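Local structure of sulfoquinovosidase (Escherichia coli, 5AEG) at residues P145-T150 with S200-F205; T150-V155 with F406-P411; W179-Q184 with F453-S458; V374-N379 with N427-L432. The protein hydrolyses sulfoquinovosyl diacylglycerides and simple sulfoquinovosides to release sulfoquinovose, which the bacterium breaks down for carbon and sulfur. All coordinates share one frame; numbering follows the deposited sequence.

Contact 1: P145-T150 with S200-F205; sequences PFPLWT and SCYMNF
Phe146 and Phe205 pair across an antiparallel strand ladder of the galactose mutarotase-like N-terminal domain, in which strand 145-148 runs against strand 203-206 and the latter pairs in turn with strand 212-217. They form a hydrogen-bonded pair: Phe146 N donates to Phe205 O at 2.9 Å, and Phe205 N returns a bond to Phe146 O at 3.0 Å. One further bond, from Leu148 N to Met203 O, is 2.9 Å long. Next to the Phe146-Phe205 pair, Pro147 and Asn204 make the non-hydrogen-bonded pair, and their side chains run alongside each other on one face. There the proline also packs CB against Tyr202 OH, 3.5 Å away, while Asn204 OD1, buried by the contact, finds no polar partner.

The other face carries Leu148 and Phe205, which cross at about a right angle. Leu148 has CG anti to its carbonyl carbon (chi1 -61°), and its CD1 ends over the middle of the Phe205 ring, 3.6 Å from the centroid, in a CH-pi contact. Beyond the paired residues, Trp149 brings CE3 to the edge of the Tyr202 ring, 3.9 Å from CD2, and stacks on His426 of helix 422-444. Where the strands splay apart, a water takes over from direct pairing, donating to Leu148 O and to Cys201 O at 2.8 Å each.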
loop_
_atom_site.group_PDB
_atom_site.type_symbol
_atom_site.label_atom_id
_atom_site.label_comp_id
_atom_site.label_asym_id
_atom_site.label_seq_id
_atom_site.Cartn_x
_atom_site.Cartn_y
_atom_site.Cartn_z
ATOM N N PRO A 145 7.378 3.980 -17.364
ATOM C CA PRO A 145 6.283 3.057 -17.394
ATOM C C PRO A 145 6.162 2.232 -16.122
ATOM O O PRO A 145 7.153 1.918 -15.474
ATOM C CB PRO A 145 6.613 2.194 -18.643
ATOM C CG PRO A 145 8.148 2.065 -18.553
ATOM C CD PRO A 145 8.569 3.431 -18.051
ATOM N N PHE A 146 4.934 1.906 -15.790
ATOM C CA PHE A 146 4.591 1.124 -14.593
ATOM C C PHE A 146 3.684 -0.029 -14.944
ATOM O O PHE A 146 2.438 0.104 -14.995
ATOM C CB PHE A 146 4.005 1.985 -13.473
ATOM C CG PHE A 146 4.991 3.003 -12.961
ATOM C CD1 PHE A 146 5.157 4.192 -13.663
ATOM C CD2 PHE A 146 5.758 2.762 -11.828
ATOM C CE1 PHE A 146 6.076 5.121 -13.260
ATOM C CE2 PHE A 146 6.720 3.686 -11.439
ATOM C CZ PHE A 146 6.903 4.849 -12.169
ATOM N N PRO A 147 4.291 -1.199 -15.115
ATOM C CA PRO A 147 3.482 -2.399 -15.017
ATOM C C PRO A 147 2.755 -2.441 -13.661
ATOM O O PRO A 147 3.350 -2.154 -12.584
ATOM C CB PRO A 147 4.538 -3.531 -15.066
ATOM C CG PRO A 147 5.671 -2.912 -15.860
ATOM C CD PRO A 147 5.705 -1.517 -15.247
ATOM N N LEU A 148 1.519 -2.894 -13.717
ATOM C CA LEU A 148 0.614 -2.994 -12.594
ATOM C C LEU A 148 0.188 -4.457 -12.371
ATOM O O LEU A 148 -0.875 -4.946 -12.883
ATOM C CB LEU A 148 -0.633 -2.143 -12.849
ATOM C CG LEU A 148 -0.283 -0.637 -13.025
ATOM C CD1 LEU A 148 -1.538 0.131 -13.453
ATOM C CD2 LEU A 148 0.381 0.031 -11.796
ATOM N N TRP A 149 0.970 -5.141 -11.537
ATOM C CA TRP A 149 0.777 -6.536 -11.279
ATOM C C TRP A 149 1.230 -6.818 -9.858
ATOM O O TRP A 149 2.404 -6.592 -9.560
ATOM C CB TRP A 149 1.576 -7.278 -12.290
ATOM C CG TRP A 149 1.441 -8.771 -12.152
ATOM C CD1 TRP A 149 2.315 -9.637 -11.515
ATOM C CD2 TRP A 149 0.352 -9.577 -12.604
ATOM N NE1 TRP A 149 1.831 -10.927 -11.575
ATOM C CE2 TRP A 149 0.639 -10.930 -12.231
ATOM C CE3 TRP A 149 -0.812 -9.313 -13.340
ATOM C CZ2 TRP A 149 -0.204 -11.988 -12.581
ATOM C CZ3 TRP A 149 -1.662 -10.389 -13.692
ATOM C CH2 TRP A 149 -1.346 -11.690 -13.302
ATOM N N THR A 150 0.316 -7.213 -8.989
ATOM C CA THR A 150 0.653 -7.414 -7.558
ATOM C C THR A 150 1.625 -8.557 -7.426
ATOM O O THR A 150 1.522 -9.576 -8.150
ATOM C CB THR A 150 -0.560 -7.532 -6.596
ATOM O OG1 THR A 150 -0.038 -7.430 -5.284
ATOM C CG2 THR A 150 -1.364 -8.808 -6.776
ATOM N N SER A 200 -9.108 -5.676 -13.612
ATOM C CA SER A 200 -8.053 -6.266 -12.744
ATOM C C SER A 200 -7.059 -7.120 -13.505
ATOM O O SER A 200 -6.208 -7.773 -12.928
ATOM C CB SER A 200 -8.685 -7.009 -11.576
ATOM O OG SER A 200 -9.355 -8.147 -12.078
ATOM N N CYS A 201 -7.122 -7.119 -14.829
ATOM C CA CYS A 201 -6.114 -7.736 -15.664
ATOM C C CYS A 201 -4.753 -7.095 -15.518
ATOM O O CYS A 201 -4.674 -5.979 -14.966
ATOM C CB CYS A 201 -6.552 -7.697 -17.154
ATOM S SG CYS A 201 -6.828 -6.004 -17.761
ATOM N N TYR A 202 -3.680 -7.751 -16.025
ATOM C CA TYR A 202 -2.396 -7.088 -16.213
ATOM C C TYR A 202 -2.603 -5.781 -16.940
ATOM O O TYR A 202 -3.364 -5.753 -17.936
ATOM C CB TYR A 202 -1.447 -7.958 -16.987
ATOM C CG TYR A 202 -0.111 -7.307 -17.216
ATOM C CD1 TYR A 202 0.091 -6.478 -18.290
ATOM C CD2 TYR A 202 0.960 -7.416 -16.256
ATOM C CE1 TYR A 202 1.296 -5.874 -18.526
ATOM C CE2 TYR A 202 2.183 -6.787 -16.500
ATOM C CZ TYR A 202 2.340 -6.023 -17.618
ATOM O OH TYR A 202 3.556 -5.454 -17.856
ATOM N N MET A 203 -1.950 -4.713 -16.482
ATOM C CA MET A 203 -1.945 -3.419 -17.208
ATOM C C MET A 203 -0.572 -2.838 -17.079
ATOM O O MET A 203 0.166 -3.213 -16.207
ATOM C CB MET A 203 -3.000 -2.476 -16.591
ATOM C CG MET A 203 -4.414 -2.903 -16.877
ATOM S SD MET A 203 -5.645 -1.723 -16.213
ATOM C CE MET A 203 -6.224 -2.670 -14.912
ATOM N N ASN A 204 -0.221 -1.940 -17.966
ATOM C CA ASN A 204 0.975 -1.215 -17.947
ATOM C C ASN A 204 0.619 0.239 -18.252
ATOM O O ASN A 204 0.095 0.534 -19.341
ATOM C CB ASN A 204 1.969 -1.716 -18.998
ATOM C CG ASN A 204 3.320 -1.016 -18.885
ATOM O OD1 ASN A 204 3.395 0.135 -18.551
ATOM N ND2 ASN A 204 4.360 -1.699 -19.200
ATOM N N PHE A 205 0.898 1.114 -17.325
ATOM C CA PHE A 205 0.596 2.575 -17.468
ATOM C C PHE A 205 1.854 3.284 -17.799
ATOM O O PHE A 205 2.765 3.343 -16.959
ATOM C CB PHE A 205 -0.082 3.127 -16.199
ATOM C CG PHE A 205 -1.560 2.834 -16.033
ATOM C CD1 PHE A 205 -2.212 1.803 -16.706
ATOM C CD2 PHE A 205 -2.270 3.532 -15.080
ATOM C CE1 PHE A 205 -3.535 1.558 -16.481
ATOM C CE2 PHE A 205 -3.641 3.320 -14.900
ATOM C CZ PHE A 205 -4.268 2.312 -15.571
HETATM O O HOH W 1 -3.428 -4.029 -13.381
#

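Contact 2: T150-V155 with F406-P411; sequences TSEQGV and FGEYLP. With CA (calcium ion), chain D.
Glu152 brings its carboxylate against that of Glu408, the two flat groups turned 72° from each other. OE2 of Glu152 lies only 2.4 Å from OE2 of Glu408, an unusually short separation. Both acids have a common partner in Arg455, whose NH1 makes salt bridges to Glu408 OE2 and Glu152 OE1. Each chain is bent at chi2. In Glu408 CG also sits between the backbone N and carbonyl carbon (chi1 79°), which sets CG against the loop opposite, 3.4 Å from Ser151 O. Thr150 crosses the base of the same side chain, its OG1 3.3 Å from Glu408 CB.

The meeting joins two domains of the family 31 glycosidase: 406-411 follows the fourth strand of the TIM barrel, directly after the nucleophile Asp405, and 150-155 is a loop of the N-terminal domain. Glu408 is assigned to the active site by similarity, so Glu152 probably lies at the margin of the catalytic centre.

Just past Glu152 the loop binds calcium. Gly154 O coordinates the ion at 2.4 Å, Gln153 is a further ligand, and Asp472, the inferred proton donor, and Asp481 contribute from the barrel; a water also coordinates the ion, 2.4 Å from it.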
loop_
_atom_site.group_PDB
_atom_site.type_symbol
_atom_site.label_atom_id
_atom_site.label_comp_id
_atom_site.label_asym_id
_atom_site.label_seq_id
_atom_site.Cartn_x
_atom_site.Cartn_y
_atom_site.Cartn_z
ATOM N N THR A 150 0.316 -7.213 -8.989
ATOM C CA THR A 150 0.653 -7.414 -7.558
ATOM C C THR A 150 1.625 -8.557 -7.426
ATOM O O THR A 150 1.522 -9.576 -8.150
ATOM C CB THR A 150 -0.560 -7.532 -6.596
ATOM O OG1 THR A 150 -0.038 -7.430 -5.284
ATOM C CG2 THR A 150 -1.364 -8.808 -6.776
ATOM N N SER A 151 2.655 -8.359 -6.617
ATOM C CA SER A 151 3.733 -9.321 -6.458
ATOM C C SER A 151 4.509 -9.047 -5.187
ATOM O O SER A 151 4.217 -8.077 -4.454
ATOM C CB SER A 151 4.721 -9.302 -7.623
ATOM O OG SER A 151 5.676 -8.203 -7.661
ATOM N N GLU A 152 5.469 -9.922 -4.901
ATOM C CA GLU A 152 6.474 -9.515 -3.892
ATOM C C GLU A 152 7.084 -8.217 -4.345
ATOM O O GLU A 152 7.251 -7.884 -5.538
ATOM C CB GLU A 152 7.550 -10.534 -3.653
ATOM C CG GLU A 152 7.029 -11.915 -3.230
ATOM C CD GLU A 152 6.018 -11.811 -2.140
ATOM O OE1 GLU A 152 6.353 -11.097 -1.135
ATOM O OE2 GLU A 152 4.875 -12.377 -2.292
ATOM N N GLN A 153 7.479 -7.420 -3.359
ATOM C CA GLN A 153 7.905 -6.069 -3.619
ATOM C C GLN A 153 9.414 -5.926 -4.042
ATOM O O GLN A 153 9.832 -4.906 -4.577
ATOM C CB GLN A 153 7.627 -5.334 -2.286
ATOM C CG GLN A 153 7.767 -3.804 -2.354
ATOM C CD GLN A 153 8.923 -3.331 -1.550
ATOM O OE1 GLN A 153 9.778 -4.112 -1.141
ATOM N NE2 GLN A 153 8.958 -2.045 -1.295
ATOM N N GLY A 154 10.202 -6.984 -3.826
ATOM C CA GLY A 154 11.569 -6.998 -4.205
ATOM C C GLY A 154 12.488 -6.844 -3.007
ATOM O O GLY A 154 12.119 -6.246 -2.013
ATOM N N VAL A 155 13.710 -7.379 -3.098
ATOM C CA VAL A 155 14.735 -7.151 -2.039
ATOM C C VAL A 155 15.854 -6.409 -2.726
ATOM O O VAL A 155 16.620 -6.952 -3.571
ATOM C CB VAL A 155 15.221 -8.532 -1.519
ATOM C CG1 VAL A 155 16.439 -8.396 -0.611
ATOM C CG2 VAL A 155 14.038 -9.341 -0.957
ATOM N N PHE A 406 0.027 -11.022 3.357
ATOM C CA PHE A 406 -0.087 -11.574 2.016
ATOM C C PHE A 406 -1.336 -11.100 1.243
ATOM O O PHE A 406 -1.852 -10.024 1.551
ATOM C CB PHE A 406 0.005 -13.129 2.067
ATOM C CG PHE A 406 1.358 -13.625 2.240
ATOM C CD1 PHE A 406 2.139 -13.908 1.120
ATOM C CD2 PHE A 406 1.827 -13.951 3.499
ATOM C CE1 PHE A 406 3.453 -14.387 1.266
ATOM C CE2 PHE A 406 3.132 -14.390 3.650
ATOM C CZ PHE A 406 3.936 -14.639 2.532
ATOM N N GLY A 407 -1.678 -11.795 0.143
ATOM C CA GLY A 407 -2.654 -11.290 -0.812
ATOM C C GLY A 407 -2.118 -11.111 -2.196
ATOM O O GLY A 407 -2.909 -11.097 -3.158
ATOM N N GLU A 408 -0.772 -10.951 -2.295
ATOM C CA GLU A 408 -0.068 -10.653 -3.520
ATOM C C GLU A 408 0.323 -11.892 -4.349
ATOM O O GLU A 408 0.870 -11.764 -5.414
ATOM C CB GLU A 408 1.165 -9.711 -3.254
ATOM C CG GLU A 408 2.396 -10.414 -2.696
ATOM C CD GLU A 408 2.266 -10.855 -1.234
ATOM O OE1 GLU A 408 1.308 -10.412 -0.595
ATOM O OE2 GLU A 408 3.137 -11.664 -0.736
ATOM N N TYR A 409 0.095 -13.061 -3.810
ATOM C CA TYR A 409 0.575 -14.271 -4.400
ATOM C C TYR A 409 -0.555 -15.280 -4.515
ATOM O O TYR A 409 -0.469 -16.368 -4.019
ATOM C CB TYR A 409 1.845 -14.847 -3.685
ATOM C CG TYR A 409 2.434 -16.057 -4.479
ATOM C CD1 TYR A 409 2.348 -16.108 -5.914
ATOM C CD2 TYR A 409 2.985 -17.166 -3.831
ATOM C CE1 TYR A 409 2.833 -17.170 -6.641
ATOM C CE2 TYR A 409 3.456 -18.269 -4.582
ATOM C CZ TYR A 409 3.384 -18.254 -5.973
ATOM O OH TYR A 409 3.889 -19.286 -6.741
ATOM N N LEU A 410 -1.627 -14.887 -5.179
ATOM C CA LEU A 410 -2.576 -15.863 -5.830
ATOM C C LEU A 410 -1.852 -16.397 -7.094
ATOM O O LEU A 410 -1.544 -15.636 -8.016
ATOM C CB LEU A 410 -3.883 -15.251 -6.270
ATOM C CG LEU A 410 -4.766 -16.330 -6.957
ATOM C CD1 LEU A 410 -5.355 -17.297 -5.897
ATOM C CD2 LEU A 410 -5.835 -15.773 -7.841
ATOM N N PRO A 411 -1.474 -17.693 -7.118
ATOM C CA PRO A 411 -0.761 -18.218 -8.290
ATOM C C PRO A 411 -1.639 -18.167 -9.502
ATOM O O PRO A 411 -2.885 -18.290 -9.388
ATOM C CB PRO A 411 -0.464 -19.698 -7.901
ATOM C CG PRO A 411 -0.349 -19.644 -6.425
ATOM C CD PRO A 411 -1.575 -18.765 -6.096
HETATM CA CA CA D . 11.641 -5.005 -0.026
HETATM O O HOH W 2 13.245 -6.035 1.410
#

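Contact 3: W179-Q184 with F453-S458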
loop_
_atom_site.group_PDB
_atom_site.type_symbol
_atom_site.label_atom_id
_atom_site.label_comp_id
_atom_site.label_asym_id
_atom_site.label_seq_id
_atom_site.Cartn_x
_atom_site.Cartn_y
_atom_site.Cartn_z
ATOM N N TRP A 179 8.096 -2.653 -8.735
ATOM C CA TRP A 179 7.517 -3.761 -8.061
ATOM C C TRP A 179 6.750 -3.325 -6.783
ATOM O O TRP A 179 7.221 -2.491 -6.045
ATOM C CB TRP A 179 8.579 -4.810 -7.704
ATOM C CG TRP A 179 9.021 -5.640 -8.829
ATOM C CD1 TRP A 179 9.133 -5.292 -10.106
ATOM C CD2 TRP A 179 9.426 -7.014 -8.730
ATOM N NE1 TRP A 179 9.605 -6.364 -10.842
ATOM C CE2 TRP A 179 9.739 -7.450 -10.026
ATOM C CE3 TRP A 179 9.577 -7.885 -7.678
ATOM C CZ2 TRP A 179 10.182 -8.741 -10.282
ATOM C CZ3 TRP A 179 9.982 -9.219 -7.929
ATOM C CH2 TRP A 179 10.304 -9.617 -9.213
ATOM N N THR A 180 5.603 -3.930 -6.544
ATOM C CA THR A 180 4.814 -3.659 -5.368
ATOM C C THR A 180 3.714 -4.661 -5.165
ATOM O O THR A 180 3.157 -5.229 -6.129
ATOM C CB THR A 180 4.173 -2.213 -5.507
ATOM O OG1 THR A 180 3.290 -1.931 -4.426
ATOM C CG2 THR A 180 3.447 -2.011 -6.815
ATOM N N PHE A 181 3.350 -4.761 -3.913
ATOM C CA PHE A 181 2.255 -5.540 -3.494
ATOM C C PHE A 181 0.909 -4.798 -3.556
ATOM O O PHE A 181 -0.074 -5.424 -3.249
ATOM C CB PHE A 181 2.448 -6.196 -2.121
ATOM C CG PHE A 181 3.285 -5.424 -1.168
ATOM C CD1 PHE A 181 2.913 -4.162 -0.799
ATOM C CD2 PHE A 181 4.479 -5.960 -0.704
ATOM C CE1 PHE A 181 3.756 -3.382 0.004
ATOM C CE2 PHE A 181 5.338 -5.198 0.175
ATOM C CZ PHE A 181 4.987 -3.900 0.430
ATOM N N PHE A 182 0.888 -3.507 -3.936
ATOM C CA PHE A 182 -0.368 -2.721 -3.978
ATOM C C PHE A 182 -0.219 -1.801 -5.201
ATOM O O PHE A 182 -0.205 -0.592 -5.046
ATOM C CB PHE A 182 -0.580 -1.971 -2.666
ATOM C CG PHE A 182 -1.953 -1.352 -2.465
ATOM C CD1 PHE A 182 -2.887 -1.128 -3.521
ATOM C CD2 PHE A 182 -2.258 -0.869 -1.221
ATOM C CE1 PHE A 182 -4.080 -0.536 -3.252
ATOM C CE2 PHE A 182 -3.508 -0.310 -0.930
ATOM C CZ PHE A 182 -4.379 -0.112 -1.975
ATOM N N PRO A 183 -0.097 -2.369 -6.416
ATOM C CA PRO A 183 -0.245 -1.527 -7.588
ATOM C C PRO A 183 -1.752 -1.278 -7.761
ATOM O O PRO A 183 -2.565 -2.067 -7.287
ATOM C CB PRO A 183 0.266 -2.404 -8.751
ATOM C CG PRO A 183 -0.118 -3.805 -8.293
ATOM C CD PRO A 183 -0.147 -3.794 -6.782
ATOM N N GLN A 184 -2.139 -0.174 -8.367
ATOM C CA GLN A 184 -3.559 0.067 -8.587
ATOM C C GLN A 184 -3.685 0.881 -9.899
ATOM O O GLN A 184 -2.912 1.792 -10.111
ATOM C CB GLN A 184 -4.232 0.815 -7.436
ATOM C CG GLN A 184 -5.776 0.784 -7.593
ATOM C CD GLN A 184 -6.516 1.302 -6.420
ATOM O OE1 GLN A 184 -6.336 0.803 -5.319
ATOM N NE2 GLN A 184 -7.371 2.272 -6.636
ATOM N N PHE A 453 -3.856 -4.588 9.942
ATOM C CA PHE A 453 -3.003 -3.887 9.019
ATOM C C PHE A 453 -2.545 -4.841 7.937
ATOM O O PHE A 453 -2.257 -6.014 8.248
ATOM C CB PHE A 453 -1.859 -3.136 9.734
ATOM C CG PHE A 453 -1.066 -3.964 10.711
ATOM C CD1 PHE A 453 -1.489 -4.114 12.007
ATOM C CD2 PHE A 453 0.169 -4.489 10.336
ATOM C CE1 PHE A 453 -0.776 -4.903 12.902
ATOM C CE2 PHE A 453 0.924 -5.240 11.235
ATOM C CZ PHE A 453 0.444 -5.424 12.518
ATOM N N MET A 454 -2.426 -4.321 6.708
ATOM C CA MET A 454 -2.101 -5.125 5.546
ATOM C C MET A 454 -0.973 -4.549 4.780
ATOM O O MET A 454 -0.744 -3.306 4.811
ATOM C CB MET A 454 -3.367 -5.143 4.581
ATOM C CG MET A 454 -4.571 -5.683 5.306
ATOM S SD MET A 454 -5.945 -6.044 4.197
ATOM C CE MET A 454 -5.383 -7.498 3.313
ATOM N N ARG A 455 -0.265 -5.389 4.015
ATOM C CA ARG A 455 0.639 -4.846 3.033
ATOM C C ARG A 455 0.092 -4.845 1.610
ATOM O O ARG A 455 0.232 -3.887 0.917
ATOM C CB ARG A 455 2.033 -5.469 3.055
ATOM C CG ARG A 455 2.196 -6.943 2.731
ATOM C CD ARG A 455 3.694 -7.357 2.859
ATOM N NE ARG A 455 3.675 -8.836 2.917
ATOM C CZ ARG A 455 3.923 -9.723 1.950
ATOM N NH1 ARG A 455 4.368 -9.414 0.777
ATOM N NH2 ARG A 455 3.712 -10.997 2.170
ATOM N N ALA A 456 -0.445 -5.974 1.157
ATOM C CA ALA A 456 -1.094 -6.026 -0.140
ATOM C C ALA A 456 -2.368 -5.249 -0.222
ATOM O O ALA A 456 -3.089 -5.124 0.774
ATOM C CB ALA A 456 -1.328 -7.485 -0.538
ATOM N N GLY A 457 -2.628 -4.728 -1.437
ATOM C CA GLY A 457 -3.825 -4.075 -1.732
ATOM C C GLY A 457 -4.252 -4.061 -3.140
ATOM O O GLY A 457 -3.489 -4.392 -4.025
ATOM N N SER A 458 -5.531 -3.682 -3.339
ATOM C CA SER A 458 -6.056 -3.499 -4.664
ATOM C C SER A 458 -7.294 -2.623 -4.542
ATOM O O SER A 458 -7.671 -2.219 -3.454
ATOM C CB SER A 458 -6.421 -4.862 -5.318
ATOM O OG SER A 458 -7.426 -5.594 -4.627
#
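Phe182 lies flat against the backbone of Gly457, the tight part of the contact. Gly457 CA sits over the face of the Phe182 ring, 3.5 Å from its centroid; the direction a CB would take runs into Phe182 CD2, so the bare CA can come this near. Beside it Gly457 N donates to Phe181 O at 3.2 Å. Phe181 in turn receives Arg455 over one face, CB 4.1 Å from the ring centroid. Arg455 CG lies between the backbone N and the carbonyl carbon (chi1 64°), and the extended chain crosses the ring to NE, which makes a salt bridge to the nucleophile Asp405. The guanidinium stands nearly perpendicular to the ring, with Phe181 CD2 at its edge, 3.8 Å from NH1.

Toward the far end the buried fit slackens: Gln184 OE1 comes no closer than 3.6 Å to Ser458 C, its amide bonding instead to Gln462 and Thr186.

Segment 453-458 runs off the fifth barrel strand, 451-454. Phe182 reaches Met468 of the sixth, while Ala456 and Ser458 rest on Pro430 of helix 422-444.

Contact 4: V374-N379 with N427-L432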
loop_
_atom_site.group_PDB
_atom_site.type_symbol
_atom_site.label_atom_id
_atom_site.label_comp_id
_atom_site.label_asym_id
_atom_site.label_seq_id
_atom_site.Cartn_x
_atom_site.Cartn_y
_atom_site.Cartn_z
ATOM N N VAL A 374 -4.348 -22.802 -0.616
ATOM C CA VAL A 374 -4.798 -21.491 -0.971
ATOM C C VAL A 374 -6.289 -21.463 -0.692
ATOM O O VAL A 374 -7.034 -22.126 -1.424
ATOM C CB VAL A 374 -4.539 -21.170 -2.485
ATOM C CG1 VAL A 374 -5.049 -19.773 -2.815
ATOM C CG2 VAL A 374 -3.093 -21.336 -2.881
ATOM N N VAL A 375 -6.734 -20.604 0.230
ATOM C CA VAL A 375 -8.122 -20.491 0.582
ATOM C C VAL A 375 -8.828 -19.788 -0.572
ATOM O O VAL A 375 -8.384 -18.726 -1.035
ATOM C CB VAL A 375 -8.345 -19.717 1.866
ATOM C CG1 VAL A 375 -9.814 -19.497 2.174
ATOM C CG2 VAL A 375 -7.626 -20.389 3.040
ATOM N N ASP A 376 -9.914 -20.371 -1.066
ATOM C CA ASP A 376 -10.549 -19.827 -2.272
ATOM C C ASP A 376 -11.550 -18.832 -1.916
ATOM O O ASP A 376 -12.750 -19.126 -1.753
ATOM C CB ASP A 376 -11.136 -20.918 -3.190
ATOM C CG ASP A 376 -11.727 -20.335 -4.491
ATOM O OD1 ASP A 376 -11.719 -19.085 -4.682
ATOM O OD2 ASP A 376 -12.149 -21.138 -5.368
ATOM N N LEU A 377 -11.089 -17.575 -1.815
ATOM C CA LEU A 377 -11.978 -16.523 -1.347
ATOM C C LEU A 377 -13.180 -16.212 -2.309
ATOM O O LEU A 377 -14.068 -15.434 -1.916
ATOM C CB LEU A 377 -11.193 -15.203 -1.026
ATOM C CG LEU A 377 -10.124 -15.342 0.074
ATOM C CD1 LEU A 377 -9.325 -14.047 0.291
ATOM C CD2 LEU A 377 -10.804 -15.723 1.354
ATOM N N THR A 378 -13.143 -16.720 -3.553
ATOM C CA THR A 378 -14.261 -16.537 -4.502
ATOM C C THR A 378 -15.359 -17.615 -4.242
ATOM O O THR A 378 -16.392 -17.528 -4.798
ATOM C CB THR A 378 -13.876 -16.695 -5.988
ATOM O OG1 THR A 378 -13.663 -18.081 -6.336
ATOM C CG2 THR A 378 -12.575 -15.944 -6.340
ATOM N N ASN A 379 -15.092 -18.602 -3.414
ATOM C CA ASN A 379 -16.114 -19.539 -2.949
ATOM C C ASN A 379 -16.851 -18.966 -1.770
ATOM O O ASN A 379 -16.310 -18.786 -0.667
ATOM C CB ASN A 379 -15.456 -20.869 -2.612
ATOM C CG ASN A 379 -16.446 -21.926 -2.060
ATOM O OD1 ASN A 379 -17.544 -21.609 -1.588
ATOM N ND2 ASN A 379 -16.022 -23.133 -2.106
ATOM N N ASN A 427 -4.836 -9.932 -9.380
ATOM C CA ASN A 427 -4.751 -8.509 -8.950
ATOM C C ASN A 427 -5.900 -8.111 -8.058
ATOM O O ASN A 427 -5.769 -7.202 -7.233
ATOM C CB ASN A 427 -4.696 -7.564 -10.148
ATOM C CG ASN A 427 -3.324 -7.428 -10.726
ATOM O OD1 ASN A 427 -2.333 -7.810 -10.134
ATOM N ND2 ASN A 427 -3.251 -6.853 -11.906
ATOM N N ALA A 428 -7.045 -8.805 -8.135
ATOM C CA ALA A 428 -8.191 -8.511 -7.233
ATOM C C ALA A 428 -8.113 -9.184 -5.861
ATOM O O ALA A 428 -8.925 -8.900 -4.955
ATOM C CB ALA A 428 -9.515 -8.929 -7.942
ATOM N N TRP A 429 -7.161 -10.104 -5.709
ATOM C CA TRP A 429 -7.107 -10.908 -4.473
ATOM C C TRP A 429 -6.919 -10.034 -3.187
ATOM O O TRP A 429 -7.557 -10.249 -2.164
ATOM C CB TRP A 429 -5.990 -11.945 -4.498
ATOM C CG TRP A 429 -6.344 -13.206 -3.797
ATOM C CD1 TRP A 429 -5.863 -13.667 -2.644
ATOM C CD2 TRP A 429 -7.368 -14.149 -4.225
ATOM N NE1 TRP A 429 -6.451 -14.912 -2.324
ATOM C CE2 TRP A 429 -7.397 -15.201 -3.269
ATOM C CE3 TRP A 429 -8.168 -14.233 -5.354
ATOM C CZ2 TRP A 429 -8.252 -16.339 -3.409
ATOM C CZ3 TRP A 429 -9.093 -15.357 -5.488
ATOM C CH2 TRP A 429 -9.082 -16.403 -4.527
ATOM N N PRO A 430 -6.031 -9.052 -3.230
ATOM C CA PRO A 430 -5.816 -8.310 -1.976
ATOM C C PRO A 430 -7.049 -7.653 -1.384
ATOM O O PRO A 430 -7.341 -7.766 -0.180
ATOM C CB PRO A 430 -4.714 -7.261 -2.374
ATOM C CG PRO A 430 -3.987 -7.912 -3.490
ATOM C CD PRO A 430 -5.061 -8.677 -4.278
ATOM N N ALA A 431 -7.821 -6.925 -2.177
ATOM C CA ALA A 431 -9.018 -6.308 -1.582
ATOM C C ALA A 431 -10.117 -7.326 -1.166
ATOM O O ALA A 431 -10.899 -7.027 -0.244
ATOM C CB ALA A 431 -9.596 -5.314 -2.484
ATOM N N LEU A 432 -10.125 -8.497 -1.811
ATOM C CA LEU A 432 -11.046 -9.585 -1.432
ATOM C C LEU A 432 -10.664 -10.078 -0.024
ATOM O O LEU A 432 -11.509 -10.212 0.882
ATOM C CB LEU A 432 -10.925 -10.711 -2.432
ATOM C CG LEU A 432 -11.972 -11.814 -2.453
ATOM C CD1 LEU A 432 -13.396 -11.235 -2.424
ATOM C CD2 LEU A 432 -11.722 -12.634 -3.743
HETATM O O HOH W 3 -5.798 -17.346 -0.594
#
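A type I turn from Asp376 to Asn379 brings Leu377 up to Leu432 of helix 422-444, which is kinked around Pro430; their CA atoms are 7.0 Å apart. Asp376 OD1 accepts from Thr378 N at 3.0 Å, an Asx turn, and also from Thr378 OG1 at 2.7 Å, both from the same face of the carboxylate. Asn379 then caps the N terminus of helix 380-395. In the TIM barrel the fourth strand separates that helix from helix 422-444 in sequence, so the contact packs the loop leading into one helix against the next.

Trp429 reaches across. Leu377 CB and Leu432 CD2 share one face of its indole; Leu377 CG, anti to the carbonyl carbon (chi1 -61°), lays the chain by the ring. The leucines also meet directly, Leu377 CB lying 3.8 Å from Leu432 CG. Thr378 CG2 touches Trp429 CZ3 at 3.6 Å. Asp376 OD1 lies at the rim, in the ring plane; Val375 O, also there, is 3.4 Å from Trp429 CZ2. A water accepts from Trp429 NE1 at 3.1 Å and donates to Val375 O.

How the contacts relate
From the N terminus, segments 145-150, 150-155 and 179-184 open contacts 1, 2 and 3 in turn. Contact 1 closes first, at 200-205, within the N-terminal domain. The other two wait for the TIM barrel, so contacts 1, 2 and 3 cross one another, and contacts 2 and 3 tie the two domains together. Contact 4 opens at 374-379, after contact 1 has closed; it crosses contact 2, which closes at 406-411, and ends at 427-432, wholly within the span of contact 3. Thr150 belongs to contacts 1 and 2: Asn427 OD1 of contact 4 accepts from its backbone N, and its OG1 makes a weak hydrogen bond to Phe181 O of contact 3.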